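Local coordinates for endo-N-acetyl-beta-D-glucosaminidase (Hypocrea jecorina, PDB 4AC1), which hydrolyses the N,N'-diacetylchitobiosyl core of N-linked glycans as a family 18 glycoside hydrolase, and is held responsible for deglycosylating the fungus's own cellulases, at residues A[95-107]-A[130-142]. Sequence-based numbering, arbitrary orientation. Where two conformers were deposited one is given.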
ATOM      1  N   LEU A  95      -5.923  -8.478 -16.019  1.00  7.40           N
ATOM      2  CA  LEU A  95      -5.866  -7.029 -16.244  1.00  7.60           C
ATOM      3  C   LEU A  95      -4.833  -6.595 -17.287  1.00  7.65           C
ATOM      4  O   LEU A  95      -4.856  -5.454 -17.728  1.00  8.14           O
ATOM      5  CB  LEU A  95      -5.696  -6.264 -14.921  1.00  6.98           C
ATOM      6  CG  LEU A  95      -6.811  -6.380 -13.867  1.00  8.12           C
ATOM      7  CD1 LEU A  95      -6.413  -5.615 -12.610  1.00  9.41           C
ATOM      8  CD2 LEU A  95      -8.142  -5.878 -14.397  1.00  8.17           C
ATOM      9  N   ASP A  96      -3.946  -7.509 -17.685  1.00  8.46           N
ATOM     10  CA  ASP A  96      -3.017  -7.237 -18.784  1.00  9.10           C
ATOM     11  C   ASP A  96      -3.500  -7.878 -20.086  1.00 10.00           C
ATOM     12  O   ASP A  96      -2.709  -8.047 -21.011  1.00 10.94           O
ATOM     13  CB  ASP A  96      -1.604  -7.733 -18.439  1.00  9.27           C
ATOM     14  CG  ASP A  96      -0.501  -6.926 -19.110  1.00  9.10           C
ATOM     15  OD1 ASP A  96      -0.766  -5.807 -19.578  1.00  9.04           O
ATOM     16  OD2 ASP A  96       0.641  -7.429 -19.124  1.00  8.34           O
ATOM     17  N   SER A  97      -4.788  -8.219 -20.169  1.00 10.35           N
ATOM     18  CA  SER A  97      -5.290  -8.918 -21.360  1.00 11.15           C
ATOM     19  C   SER A  97      -5.314  -8.035 -22.593  1.00 11.84           C
ATOM     20  O   SER A  97      -5.816  -6.917 -22.530  1.00 11.39           O
ATOM     21  CB  SER A  97      -6.708  -9.440 -21.150  1.00 10.92           C
ATOM     22  OG  SER A  97      -7.163 -10.098 -22.327  1.00 10.86           O
ATOM     23  N   PRO A  98      -4.825  -8.566 -23.737  1.00 12.83           N
ATOM     24  CA  PRO A  98      -4.961  -7.850 -25.007  1.00 13.33           C
ATOM     25  C   PRO A  98      -6.354  -8.010 -25.651  1.00 13.89           C
ATOM     26  O   PRO A  98      -6.623  -7.423 -26.712  1.00 14.35           O
ATOM     27  CB  PRO A  98      -3.884  -8.497 -25.881  1.00 13.67           C
ATOM     28  CG  PRO A  98      -3.786  -9.882 -25.387  1.00 13.61           C
ATOM     29  CD  PRO A  98      -4.070  -9.823 -23.898  1.00 12.81           C
ATOM     30  N   ASP A  99      -7.221  -8.796 -25.015  1.00 13.70           N
ATOM     31  CA  ASP A  99      -8.612  -8.966 -25.445  1.00 13.64           C
ATOM     32  C   ASP A  99      -9.479  -7.959 -24.692  1.00 13.48           C
ATOM     33  O   ASP A  99      -9.608  -8.048 -23.470  1.00 12.69           O
ATOM     34  CB  ASP A  99      -9.080 -10.399 -25.163  1.00 13.84           C
ATOM     35  CG  ASP A  99     -10.487 -10.658 -25.640  1.00 13.70           C
ATOM     36  OD1 ASP A  99     -10.667 -10.925 -26.849  1.00 15.59           O
ATOM     37  OD2 ASP A  99     -11.421 -10.599 -24.811  1.00 13.67           O
ATOM     38  N   SER A 100     -10.077  -7.015 -25.417  1.00 13.26           N
ATOM     39  CA  SER A 100     -10.827  -5.919 -24.806  0.50 13.29           C
ATOM     40  C   SER A 100     -11.936  -6.401 -23.874  1.00 13.23           C
ATOM     41  O   SER A 100     -12.082  -5.888 -22.765  1.00 13.32           O
ATOM     42  CB  SER A 100     -11.400  -4.984 -25.873  0.50 13.32           C
ATOM     43  OG  SER A 100     -12.069  -3.892 -25.267  0.50 13.47           O
ATOM     44  N   ALA A 101     -12.715  -7.387 -24.319  1.00 12.56           N
ATOM     45  CA  ALA A 101     -13.812  -7.903 -23.502  1.00 12.58           C
ATOM     46  C   ALA A 101     -13.320  -8.534 -22.204  1.00 11.62           C
ATOM     47  O   ALA A 101     -13.958  -8.374 -21.157  1.00 11.89           O
ATOM     48  CB  ALA A 101     -14.647  -8.903 -24.282  1.00 12.59           C
ATOM     49  N   THR A 102     -12.203  -9.260 -22.292  1.00 10.62           N
ATOM     50  CA  THR A 102     -11.563  -9.863 -21.122  1.00 10.66           C
ATOM     51  C   THR A 102     -11.127  -8.768 -20.146  1.00 10.12           C
ATOM     52  O   THR A 102     -11.477  -8.817 -18.967  1.00  9.73           O
ATOM     53  CB  THR A 102     -10.382 -10.761 -21.530  1.00 10.70           C
ATOM     54  OG1 THR A 102     -10.875 -11.823 -22.352  1.00 11.37           O
ATOM     55  CG2 THR A 102      -9.705 -11.356 -20.314  1.00 11.76           C
ATOM     56  N   PHE A 103     -10.403  -7.760 -20.636  1.00  9.84           N
ATOM     57  CA  PHE A 103     -10.048  -6.628 -19.783  1.00  9.43           C
ATOM     58  C   PHE A 103     -11.265  -5.980 -19.141  1.00  9.56           C
ATOM     59  O   PHE A 103     -11.290  -5.807 -17.924  1.00 10.02           O
ATOM     60  CB  PHE A 103      -9.208  -5.571 -20.499  1.00  9.91           C
ATOM     61  CG  PHE A 103      -8.955  -4.359 -19.640  1.00  9.51           C
ATOM     62  CD1 PHE A 103      -8.029  -4.407 -18.591  1.00  8.45           C
ATOM     63  CD2 PHE A 103      -9.692  -3.201 -19.828  1.00 10.41           C
ATOM     64  CE1 PHE A 103      -7.839  -3.311 -17.764  1.00  9.70           C
ATOM     65  CE2 PHE A 103      -9.492  -2.090 -19.014  1.00 11.12           C
ATOM     66  CZ  PHE A 103      -8.566  -2.155 -17.981  1.00  9.43           C
ATOM     67  N   GLU A 104     -12.282  -5.644 -19.934  1.00 10.09           N
ATOM     68  CA  GLU A 104     -13.481  -5.014 -19.394  1.00 10.24           C
ATOM     69  C   GLU A 104     -14.124  -5.858 -18.308  1.00  9.66           C
ATOM     70  O   GLU A 104     -14.635  -5.331 -17.317  1.00 10.01           O
ATOM     71  CB  GLU A 104     -14.505  -4.723 -20.495  1.00 10.88           C
ATOM     72  CG  GLU A 104     -14.164  -3.541 -21.360  1.00 12.70           C
ATOM     73  CD  GLU A 104     -14.235  -2.212 -20.624  1.00 13.67           C
ATOM     74  OE1 GLU A 104     -15.120  -2.021 -19.760  1.00 13.85           O
ATOM     75  OE2 GLU A 104     -13.396  -1.352 -20.941  1.00 17.74           O
ATOM     76  N   HIS A 105     -14.122  -7.173 -18.511  1.00  8.69           N
ATOM     77  CA  HIS A 105     -14.743  -8.080 -17.564  1.00  7.57           C
ATOM     78  C   HIS A 105     -14.033  -8.021 -16.206  1.00  7.41           C
ATOM     79  O   HIS A 105     -14.678  -7.849 -15.167  1.00  7.14           O
ATOM     80  CB  HIS A 105     -14.761  -9.512 -18.105  1.00  8.32           C
ATOM     81  CG  HIS A 105     -15.199 -10.528 -17.098  1.00  7.86           C
ATOM     82  ND1 HIS A 105     -16.502 -10.619 -16.656  1.00  9.44           N
ATOM     83  CD2 HIS A 105     -14.510 -11.488 -16.441  1.00  8.96           C
ATOM     84  CE1 HIS A 105     -16.593 -11.590 -15.768  1.00  9.29           C
ATOM     85  NE2 HIS A 105     -15.401 -12.142 -15.624  1.00  9.56           N
ATOM     86  N   TYR A 106     -12.712  -8.176 -16.214  1.00  6.40           N
ATOM     87  CA  TYR A 106     -11.957  -8.220 -14.963  1.00  6.65           C
ATOM     88  C   TYR A 106     -11.798  -6.837 -14.339  1.00  6.56           C
ATOM     89  O   TYR A 106     -11.904  -6.689 -13.113  1.00  6.58           O
ATOM     90  CB  TYR A 106     -10.627  -8.979 -15.132  1.00  6.75           C
ATOM     91  CG  TYR A 106     -10.872 -10.433 -15.436  1.00  7.27           C
ATOM     92  CD1 TYR A 106     -11.432 -11.267 -14.473  1.00  6.75           C
ATOM     93  CD2 TYR A 106     -10.606 -10.961 -16.698  1.00  7.61           C
ATOM     94  CE1 TYR A 106     -11.697 -12.600 -14.744  1.00  8.60           C
ATOM     95  CE2 TYR A 106     -10.880 -12.296 -16.981  1.00  7.49           C
ATOM     96  CZ  TYR A 106     -11.423 -13.102 -15.990  1.00  7.70           C
ATOM     97  OH  TYR A 106     -11.703 -14.415 -16.261  1.00  8.90           O
ATOM     98  N   TYR A 107     -11.564  -5.835 -15.178  1.00  6.47           N
ATOM     99  CA  TYR A 107     -11.558  -4.462 -14.689  1.00  6.34           C
ATOM    100  C   TYR A 107     -12.920  -4.130 -14.035  1.00  6.65           C
ATOM    101  O   TYR A 107     -12.981  -3.520 -12.960  1.00  7.11           O
ATOM    102  CB  TYR A 107     -11.204  -3.434 -15.786  1.00  6.30           C
ATOM    103  CG  TYR A 107     -11.454  -2.052 -15.260  1.00  6.24           C
ATOM    104  CD1 TYR A 107     -10.536  -1.462 -14.381  1.00  6.84           C
ATOM    105  CD2 TYR A 107     -12.657  -1.380 -15.529  1.00  6.98           C
ATOM    106  CE1 TYR A 107     -10.787  -0.226 -13.823  1.00  7.14           C
ATOM    107  CE2 TYR A 107     -12.916  -0.151 -14.964  1.00  6.79           C
ATOM    108  CZ  TYR A 107     -11.964   0.420 -14.116  1.00  6.77           C
ATOM    109  OH  TYR A 107     -12.213   1.655 -13.572  1.00  8.06           O
ATOM    110  N   MET A 130       3.923  -6.921 -15.691  1.00  8.32           N
ATOM    111  CA  MET A 130       2.772  -6.381 -16.417  1.00  7.53           C
ATOM    112  C   MET A 130       3.320  -5.422 -17.467  1.00  7.01           C
ATOM    113  O   MET A 130       4.289  -4.705 -17.195  1.00  6.55           O
ATOM    114  CB  MET A 130       1.821  -5.639 -15.467  1.00  7.90           C
ATOM    115  CG  MET A 130       0.547  -5.157 -16.113  1.00  7.36           C
ATOM    116  SD  MET A 130      -0.490  -4.289 -14.931  1.00  8.14           S
ATOM    117  CE  MET A 130      -2.102  -4.430 -15.725  1.00 10.35           C
ATOM    118  N   SER A 131       2.711  -5.400 -18.651  1.00  6.89           N
ATOM    119  CA  SER A 131       3.173  -4.527 -19.731  1.00  6.98           C
ATOM    120  C   SER A 131       2.997  -3.071 -19.359  1.00  6.71           C
ATOM    121  O   SER A 131       2.144  -2.723 -18.531  1.00  6.90           O
ATOM    122  CB  SER A 131       2.437  -4.828 -21.041  1.00  7.59           C
ATOM    123  OG  SER A 131       1.090  -4.386 -20.967  1.00  8.03           O
ATOM    124  N   GLN A 132       3.812  -2.218 -19.976  1.00  6.61           N
ATOM    125  CA  GLN A 132       3.645  -0.775 -19.844  1.00  7.09           C
ATOM    126  C   GLN A 132       2.250  -0.316 -20.247  1.00  7.29           C
ATOM    127  O   GLN A 132       1.619   0.485 -19.545  1.00  7.64           O
ATOM    128  CB  GLN A 132       4.688  -0.027 -20.674  1.00  6.96           C
ATOM    129  CG  GLN A 132       4.865   1.420 -20.233  1.00  7.71           C
ATOM    130  CD  GLN A 132       5.625   1.513 -18.918  1.00  8.29           C
ATOM    131  OE1 GLN A 132       6.709   0.949 -18.785  1.00  7.66           O
ATOM    132  NE2 GLN A 132       5.045   2.209 -17.927  1.00  9.19           N
ATOM    133  N   GLN A 133       1.772  -0.819 -21.385  1.00  7.62           N
ATOM    134  CA  GLN A 133       0.447  -0.450 -21.864  1.00  7.84           C
ATOM    135  C   GLN A 133      -0.632  -0.847 -20.847  1.00  6.99           C
ATOM    136  O   GLN A 133      -1.590  -0.105 -20.623  1.00  7.21           O
ATOM    137  CB  GLN A 133       0.160  -1.116 -23.208  1.00  8.37           C
ATOM    138  CG  GLN A 133      -1.146  -0.655 -23.825  1.00 12.24           C
ATOM    139  CD  GLN A 133      -1.556  -1.449 -25.047  1.00 16.53           C
ATOM    140  OE1 GLN A 133      -0.929  -2.448 -25.397  1.00 18.75           O
ATOM    141  NE2 GLN A 133      -2.633  -1.014 -25.697  1.00 18.52           N
ATOM    142  N   GLY A 134      -0.471  -2.030 -20.264  1.00  6.26           N
ATOM    143  CA  GLY A 134      -1.435  -2.541 -19.288  1.00  5.95           C
ATOM    144  C   GLY A 134      -1.546  -1.700 -18.019  1.00  5.94           C
ATOM    145  O   GLY A 134      -2.650  -1.342 -17.591  1.00  6.27           O
ATOM    146  N   ILE A 135      -0.409  -1.363 -17.411  1.00  5.68           N
ATOM    147  CA  ILE A 135      -0.456  -0.554 -16.188  1.00  6.09           C
ATOM    148  C   ILE A 135      -0.935   0.852 -16.488  1.00  6.14           C
ATOM    149  O   ILE A 135      -1.729   1.414 -15.732  1.00  6.08           O
ATOM    150  CB  ILE A 135       0.891  -0.554 -15.372  1.00  6.88           C
ATOM    151  CG1 ILE A 135       0.687   0.046 -13.971  1.00  6.61           C
ATOM    152  CG2 ILE A 135       2.010   0.164 -16.126  1.00  6.51           C
ATOM    153  CD1 ILE A 135      -0.324  -0.735 -13.108  1.00  7.44           C
ATOM    154  N   ASP A 136      -0.475   1.414 -17.607  1.00  6.11           N
ATOM    155  CA  ASP A 136      -0.904   2.758 -17.983  1.00  6.72           C
ATOM    156  C   ASP A 136      -2.430   2.818 -18.161  1.00  6.35           C
ATOM    157  O   ASP A 136      -3.088   3.748 -17.682  1.00  6.73           O
ATOM    158  CB  ASP A 136      -0.206   3.231 -19.266  1.00  6.22           C
ATOM    159  CG  ASP A 136       1.303   3.474 -19.104  1.00  8.42           C
ATOM    160  OD1 ASP A 136       1.911   3.233 -18.034  1.00  9.44           O
ATOM    161  OD2 ASP A 136       1.910   3.915 -20.107  1.00  7.96           O
ATOM    162  N   ARG A 137      -2.983   1.827 -18.864  1.00  6.86           N
ATOM    163  CA  ARG A 137      -4.419   1.737 -19.077  1.00  7.18           C
ATOM    164  C   ARG A 137      -5.156   1.601 -17.755  1.00  6.16           C
ATOM    165  O   ARG A 137      -6.153   2.273 -17.533  1.00  6.37           O
ATOM    166  CB  ARG A 137      -4.754   0.555 -19.988  1.00  7.44           C
ATOM    167  CG  ARG A 137      -6.252   0.274 -20.107  1.00  9.17           C
ATOM    168  CD  ARG A 137      -6.575  -0.853 -21.065  1.00 10.74           C
ATOM    169  NE  ARG A 137      -6.009  -2.135 -20.653  1.00 12.00           N
ATOM    170  CZ  ARG A 137      -6.094  -3.254 -21.367  1.00 12.75           C
ATOM    171  NH1 ARG A 137      -6.710  -3.241 -22.542  1.00 14.74           N
ATOM    172  NH2 ARG A 137      -5.551  -4.379 -20.918  1.00 13.40           N
ATOM    173  N   LEU A 138      -4.678   0.724 -16.880  1.00  5.39           N
ATOM    174  CA  LEU A 138      -5.384   0.482 -15.632  1.00  5.47           C
ATOM    175  C   LEU A 138      -5.509   1.747 -14.793  1.00  5.73           C
ATOM    176  O   LEU A 138      -6.577   2.056 -14.274  1.00  6.17           O
ATOM    177  CB  LEU A 138      -4.678  -0.619 -14.848  1.00  5.60           C
ATOM    178  CG  LEU A 138      -5.271  -1.044 -13.505  1.00  6.05           C
ATOM    179  CD1 LEU A 138      -6.754  -1.448 -13.621  1.00  7.07           C
ATOM    180  CD2 LEU A 138      -4.428  -2.170 -12.923  1.00  7.15           C
ATOM    181  N   ILE A 139      -4.399   2.466 -14.650  1.00  6.31           N
ATOM    182  CA  ILE A 139      -4.375   3.699 -13.874  1.00  7.12           C
ATOM    183  C   ILE A 139      -5.237   4.771 -14.530  1.00  7.22           C
ATOM    184  O   ILE A 139      -6.031   5.418 -13.858  1.00  7.62           O
ATOM    185  CB  ILE A 139      -2.929   4.196 -13.697  1.00  7.14           C
ATOM    186  CG1 ILE A 139      -2.168   3.190 -12.833  1.00  8.52           C
ATOM    187  CG2 ILE A 139      -2.881   5.628 -13.107  1.00  8.38           C
ATOM    188  CD1 ILE A 139      -0.724   3.448 -12.712  1.00 10.95           C
ATOM    189  N   ALA A 140      -5.077   4.965 -15.842  1.00  6.92           N
ATOM    190  CA  ALA A 140      -5.873   5.967 -16.540  1.00  7.11           C
ATOM    191  C   ALA A 140      -7.377   5.696 -16.468  1.00  6.67           C
ATOM    192  O   ALA A 140      -8.178   6.618 -16.309  1.00  7.18           O
ATOM    193  CB  ALA A 140      -5.416   6.107 -18.002  1.00  7.27           C
ATOM    194  N   ARG A 141      -7.747   4.426 -16.584  1.00  6.81           N
ATOM    195  CA  ARG A 141      -9.140   4.014 -16.526  1.00  7.17           C
ATOM    196  C   ARG A 141      -9.722   4.201 -15.122  1.00  7.23           C
ATOM    197  O   ARG A 141     -10.843   4.708 -14.981  1.00  6.71           O
ATOM    198  CB  ARG A 141      -9.316   2.565 -16.999  1.00  7.53           C
ATOM    199  CG  ARG A 141     -10.739   2.038 -16.918  1.00  8.10           C
ATOM    200  CD  ARG A 141     -11.731   2.803 -17.780  1.00  9.74           C
ATOM    201  NE  ARG A 141     -13.036   2.154 -17.692  1.00  9.21           N
ATOM    202  CZ  ARG A 141     -13.378   1.078 -18.395  1.00  9.46           C
ATOM    203  NH1 ARG A 141     -12.521   0.555 -19.266  1.00  9.44           N
ATOM    204  NH2 ARG A 141     -14.575   0.529 -18.232  1.00 10.95           N
ATOM    205  N   LEU A 142      -8.958   3.813 -14.095  1.00  6.80           N
ATOM    206  CA  LEU A 142      -9.380   4.061 -12.706  1.00  7.41           C
ATOM    207  C   LEU A 142      -9.595   5.546 -12.462  1.00  7.39           C
ATOM    208  O   LEU A 142     -10.602   5.949 -11.874  1.00  6.59           O
ATOM    209  CB  LEU A 142      -8.351   3.506 -11.722  1.00  7.48           C
ATOM    210  CG  LEU A 142      -8.396   1.997 -11.466  1.00  5.67           C
ATOM    211  CD1 LEU A 142      -7.137   1.568 -10.731  1.00  7.83           C
ATOM    212  CD2 LEU A 142      -9.645   1.603 -10.671  1.00  7.12           C
TER
HETATM  213  O   HOH W   1      -4.864  -2.741 -18.166  1.00  9.07           O
HETATM  214  O   HOH W   2      -7.489  -5.339 -24.015  1.00 18.25           O
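Phe103 and Arg137 stack between helices 100-116 and 132-146, successive outer helices of the GH18 (beta/alpha)8 barrel; the axes of 100-107 and 132-142 run at 49°, 12.5 Å apart at their closest, so that side chains fill the gap. The guanidinium lies flat over one ring face in a cation-pi contact, Arg137 CZ 3.7 Å from the centroid of the Phe103 ring. Partners in its plane hold it flat: an almost straight bond from Arg137 NH2 to Ser97 O (3.0 Å, 178°) and two waters, one joining NE to Leu95 O and Gly134 O, the other linking NH1 to Ser97 O. Beneath, packing is tight and apolar: Leu138 turns CD2 to Leu95 CD1 and CD1 to the edge of the Tyr107 ring, 3.9 Å from Tyr107 CD1. The outer rim is polar and more exposed. There Arg141, its chain bent at chi2 (62°), lays CG over the Tyr107 face and meets Glu104 end-on, NH1 to OE2 at 2.7 Å and NH2 to OE1 at 3.0 Å, while NE pairs with Asp145, which also binds Tyr107 OH. A leucine in its place would probably leave the Glu104 carboxylate without its countercharge and free to swing. Ser131 N-caps helix 132-146: its OG accepts from Gly134 N and donates to the syn lone pair of Asp96 OD1, 2.7 Å away.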